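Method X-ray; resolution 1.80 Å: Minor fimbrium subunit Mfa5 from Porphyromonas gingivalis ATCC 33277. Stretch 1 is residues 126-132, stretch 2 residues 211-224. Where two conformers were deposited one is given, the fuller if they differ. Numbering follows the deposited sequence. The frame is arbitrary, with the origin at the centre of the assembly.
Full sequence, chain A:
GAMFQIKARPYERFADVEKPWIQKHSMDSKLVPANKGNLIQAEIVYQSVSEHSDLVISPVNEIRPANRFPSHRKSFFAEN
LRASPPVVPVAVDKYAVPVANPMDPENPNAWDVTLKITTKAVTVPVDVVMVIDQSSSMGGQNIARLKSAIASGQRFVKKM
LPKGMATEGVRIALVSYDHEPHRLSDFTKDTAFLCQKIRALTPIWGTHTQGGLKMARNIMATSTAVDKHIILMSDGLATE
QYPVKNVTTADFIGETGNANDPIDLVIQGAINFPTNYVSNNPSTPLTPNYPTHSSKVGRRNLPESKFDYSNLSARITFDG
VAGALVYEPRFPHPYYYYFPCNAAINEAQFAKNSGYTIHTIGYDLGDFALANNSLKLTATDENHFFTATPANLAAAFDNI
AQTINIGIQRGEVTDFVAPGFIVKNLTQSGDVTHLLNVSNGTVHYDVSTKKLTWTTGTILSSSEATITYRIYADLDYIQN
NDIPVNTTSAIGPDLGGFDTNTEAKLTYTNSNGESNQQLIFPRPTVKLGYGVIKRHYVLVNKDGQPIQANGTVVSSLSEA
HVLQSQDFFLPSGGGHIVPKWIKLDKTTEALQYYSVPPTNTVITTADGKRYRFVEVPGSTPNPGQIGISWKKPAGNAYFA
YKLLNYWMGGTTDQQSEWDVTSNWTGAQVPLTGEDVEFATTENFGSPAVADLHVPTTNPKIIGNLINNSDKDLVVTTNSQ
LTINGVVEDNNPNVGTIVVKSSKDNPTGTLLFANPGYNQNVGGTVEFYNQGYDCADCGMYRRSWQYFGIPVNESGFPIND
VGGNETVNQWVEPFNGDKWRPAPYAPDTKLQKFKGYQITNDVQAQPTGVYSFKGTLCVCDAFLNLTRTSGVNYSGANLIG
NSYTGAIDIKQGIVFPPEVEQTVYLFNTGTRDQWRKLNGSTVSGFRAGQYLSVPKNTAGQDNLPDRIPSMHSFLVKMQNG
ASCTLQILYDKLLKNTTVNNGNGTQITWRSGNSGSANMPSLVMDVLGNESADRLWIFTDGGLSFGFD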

# COMPACT_ATOMS: atom_id res chain seq x y z
N VAL A 126 -5.99 12.17 -8.82
CA VAL A 126 -5.32 13.27 -9.50
C VAL A 126 -6.30 13.84 -10.51
O VAL A 126 -6.94 13.09 -11.26
N ASP A 127 -6.46 15.16 -10.49
CA ASP A 127 -7.30 15.86 -11.45
C ASP A 127 -6.40 16.74 -12.30
O ASP A 127 -5.46 17.36 -11.79
N VAL A 128 -6.70 16.80 -13.60
CA VAL A 128 -5.90 17.51 -14.59
C VAL A 128 -6.82 18.41 -15.38
O VAL A 128 -7.90 17.98 -15.80
N VAL A 129 -6.41 19.66 -15.59
CA VAL A 129 -7.09 20.55 -16.52
C VAL A 129 -6.13 20.86 -17.65
O VAL A 129 -5.07 21.46 -17.42
N MET A 130 -6.50 20.46 -18.86
CA MET A 130 -5.73 20.79 -20.04
C MET A 130 -6.26 22.10 -20.61
O MET A 130 -7.48 22.28 -20.71
N VAL A 131 -5.34 22.99 -20.99
CA VAL A 131 -5.67 24.34 -21.50
C VAL A 131 -4.93 24.53 -22.82
O VAL A 131 -3.68 24.59 -22.84
N ILE A 132 -5.68 24.67 -23.92
CA ILE A 132 -5.08 24.68 -25.25
C ILE A 132 -5.35 26.02 -25.94
O ILE A 132 -6.50 26.44 -26.09
N GLY A 211 -6.90 34.26 -19.43
CA GLY A 211 -8.28 33.78 -19.37
C GLY A 211 -8.39 32.27 -19.40
O GLY A 211 -9.21 31.68 -18.67
N GLY A 212 -7.57 31.61 -20.22
CA GLY A 212 -7.52 30.17 -20.19
C GLY A 212 -7.12 29.65 -18.82
O GLY A 212 -7.74 28.72 -18.30
N LEU A 213 -6.11 30.26 -18.21
CA LEU A 213 -5.69 29.82 -16.89
C LEU A 213 -6.73 30.11 -15.82
O LEU A 213 -6.91 29.32 -14.89
N LYS A 214 -7.42 31.26 -15.92
CA LYS A 214 -8.47 31.57 -14.96
C LYS A 214 -9.61 30.56 -15.04
O LYS A 214 -10.10 30.09 -14.01
N MET A 215 -10.02 30.17 -16.24
CA MET A 215 -11.05 29.14 -16.35
C MET A 215 -10.58 27.82 -15.75
O MET A 215 -11.35 27.11 -15.08
N ALA A 216 -9.32 27.45 -15.99
CA ALA A 216 -8.74 26.27 -15.37
C ALA A 216 -8.79 26.36 -13.84
O ALA A 216 -9.08 25.37 -13.16
N ARG A 217 -8.51 27.55 -13.28
CA ARG A 217 -8.59 27.70 -11.83
C ARG A 217 -10.03 27.56 -11.35
O ARG A 217 -10.29 26.96 -10.30
N ASN A 218 -10.99 28.08 -12.12
CA ASN A 218 -12.38 27.94 -11.75
C ASN A 218 -12.78 26.47 -11.74
O ASN A 218 -13.48 26.01 -10.82
N ILE A 219 -12.36 25.73 -12.76
CA ILE A 219 -12.68 24.32 -12.84
C ILE A 219 -12.00 23.55 -11.71
O ILE A 219 -12.62 22.70 -11.07
N MET A 220 -10.73 23.83 -11.46
CA MET A 220 -9.99 23.10 -10.45
C MET A 220 -10.50 23.37 -9.04
O MET A 220 -10.30 22.52 -8.15
N ALA A 221 -11.19 24.49 -8.83
CA ALA A 221 -11.71 24.80 -7.50
C ALA A 221 -12.65 23.74 -6.95
O ALA A 221 -12.82 23.65 -5.73
N THR A 222 -13.30 22.95 -7.79
CA THR A 222 -14.20 21.91 -7.29
C THR A 222 -13.49 20.58 -7.02
O THR A 222 -14.12 19.64 -6.52
N SER A 223 -12.21 20.49 -7.32
CA SER A 223 -11.49 19.24 -7.18
C SER A 223 -11.20 18.93 -5.72
O SER A 223 -10.80 19.81 -4.95
N THR A 224 -11.39 17.67 -5.34
CA THR A 224 -10.93 17.17 -4.06
C THR A 224 -9.81 16.14 -4.22
O THR A 224 -9.56 15.35 -3.31

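The strand 126-132 runs nearly antiparallel to the helix that includes 211-220, at an angle of 163° and a closest axis approach of 8.8 Å. Side chains alternate along the strand. Asp127, Val129 and Val131 point toward the second stretch, while Val126, Val128 and Met130 point away.

The apolar contacts centre on the two inward valines, both in the t rotamer. Val129 has the largest area covered by the other stretch, 84 Å². Its CG1 lies 3.8 Å from Ala216 CB. Its CG2 meets Ile219 CG2 at 4.0 Å and Met220 CE at 3.6 Å. Ile219 is m at chi1 and t at chi2. The CA-to-CB bond of Met220 points sideways to the strand, but with a t, p, p rotamer the end of its side chain comes nearer. There CE also lies 3.9 Å from Asp127 O. Val131 CG2 packs against Ala216 CB at 3.7 Å, so this small methyl group touches both valines.

Val131 also packs against backbone. Val131 CG1 rests 3.8 Å from Gly212 C. Gly212 has no side chain, and this lets the valine sit against the helix backbone. An ideal CB on Gly212 would lie 3.0 Å from Val131 CG1, a clash. Leu213 points away, although its end turns back somewhat.

The polar contacts lie beyond Met220, where a type I turn from Met220 to Ser223 brings Ser223 opposite Asp127. Asp127 is m at chi1, and Ser223 is t. Ser223 OG donates a hydrogen bond to Asp127 OD2 at 2.7 Å. Water 1 extends this link. It donates to Asp127 OD2 at 2.7 Å and accepts from Thr224 N at 2.9 Å. The water thus bridges a direct separation of 4.4 Å between Asp127 OD2 and Thr224 N. Both carboxylate oxygens of Asp127 also have hydrogen-bond partners elsewhere in the structure.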

# COMPACT_ATOMS: atom_id res chain seq x y z
CB VAL A 126 -4.01 12.83 -10.18
CG1 VAL A 126 -4.24 11.54 -11.01
CG2 VAL A 126 -3.43 13.95 -11.05
CB ASP A 127 -8.37 16.71 -10.76
CG ASP A 127 -9.57 15.90 -10.32
OD1 ASP A 127 -9.83 14.82 -10.90
OD2 ASP A 127 -10.27 16.36 -9.39
CB VAL A 128 -5.20 16.53 -15.56
CG1 VAL A 128 -4.40 17.28 -16.61
CG2 VAL A 128 -4.35 15.54 -14.78
CB VAL A 129 -7.58 21.86 -15.88
CG1 VAL A 129 -8.38 22.64 -16.96
CG2 VAL A 129 -8.40 21.62 -14.65
CB MET A 130 -5.83 19.68 -21.08
CG MET A 130 -5.20 18.37 -20.64
SD MET A 130 -5.47 17.09 -21.88
CE MET A 130 -4.42 17.64 -23.23
CB VAL A 131 -5.25 25.43 -20.49
CG1 VAL A 131 -5.68 26.81 -20.94
CG2 VAL A 131 -5.80 25.09 -19.11
CB ILE A 132 -5.58 23.51 -26.13
CG1 ILE A 132 -5.45 22.19 -25.35
CG2 ILE A 132 -4.78 23.44 -27.45
CD1 ILE A 132 -5.79 20.94 -26.17
CB LEU A 213 -4.35 30.47 -16.54
CG LEU A 213 -3.17 30.02 -17.36
CD1 LEU A 213 -1.95 30.89 -17.12
CD2 LEU A 213 -2.82 28.54 -17.07
CB LYS A 214 -9.00 32.99 -15.21
CG LYS A 214 -10.26 33.33 -14.41
CD LYS A 214 -10.03 33.32 -12.91
CE LYS A 214 -11.33 33.65 -12.15
NZ LYS A 214 -11.11 33.77 -10.67
CB MET A 215 -11.47 28.97 -17.80
CG MET A 215 -12.61 27.97 -17.92
SD MET A 215 -13.23 27.87 -19.58
CE MET A 215 -14.36 29.27 -19.54
CB ALA A 216 -7.31 26.09 -15.86
CB ARG A 217 -8.01 29.04 -11.38
CG ARG A 217 -6.56 29.21 -11.65
CD ARG A 217 -5.95 30.28 -10.76
NE ARG A 217 -6.54 31.60 -10.91
CZ ARG A 217 -7.16 32.27 -9.95
NH1 ARG A 217 -7.61 33.49 -10.18
NH2 ARG A 217 -7.34 31.73 -8.74
CB ASN A 218 -13.29 28.70 -12.72
CG ASN A 218 -13.29 30.21 -12.50
OD1 ASN A 218 -12.72 30.74 -11.54
ND2 ASN A 218 -13.97 30.91 -13.39
CB ILE A 219 -12.27 23.76 -14.21
CG1 ILE A 219 -13.20 24.32 -15.28
CG2 ILE A 219 -12.34 22.23 -14.22
CD1 ILE A 219 -12.73 24.10 -16.70
CB MET A 220 -8.51 23.45 -10.54
CG MET A 220 -7.64 22.50 -9.72
SD MET A 220 -7.53 20.87 -10.51
CE MET A 220 -6.30 21.12 -11.77
CB ALA A 221 -12.45 26.14 -7.53
CB THR A 222 -15.34 21.67 -8.28
OG1 THR A 222 -14.81 21.00 -9.43
CG2 THR A 222 -15.96 23.02 -8.71
CB SER A 223 -10.16 19.31 -7.95
OG SER A 223 -9.29 18.21 -7.63
CB THR A 224 -12.09 16.57 -3.26
OG1 THR A 224 -12.70 15.53 -4.03
CG2 THR A 224 -13.15 17.62 -2.98
O HOH W 1 -11.80 15.61 -7.30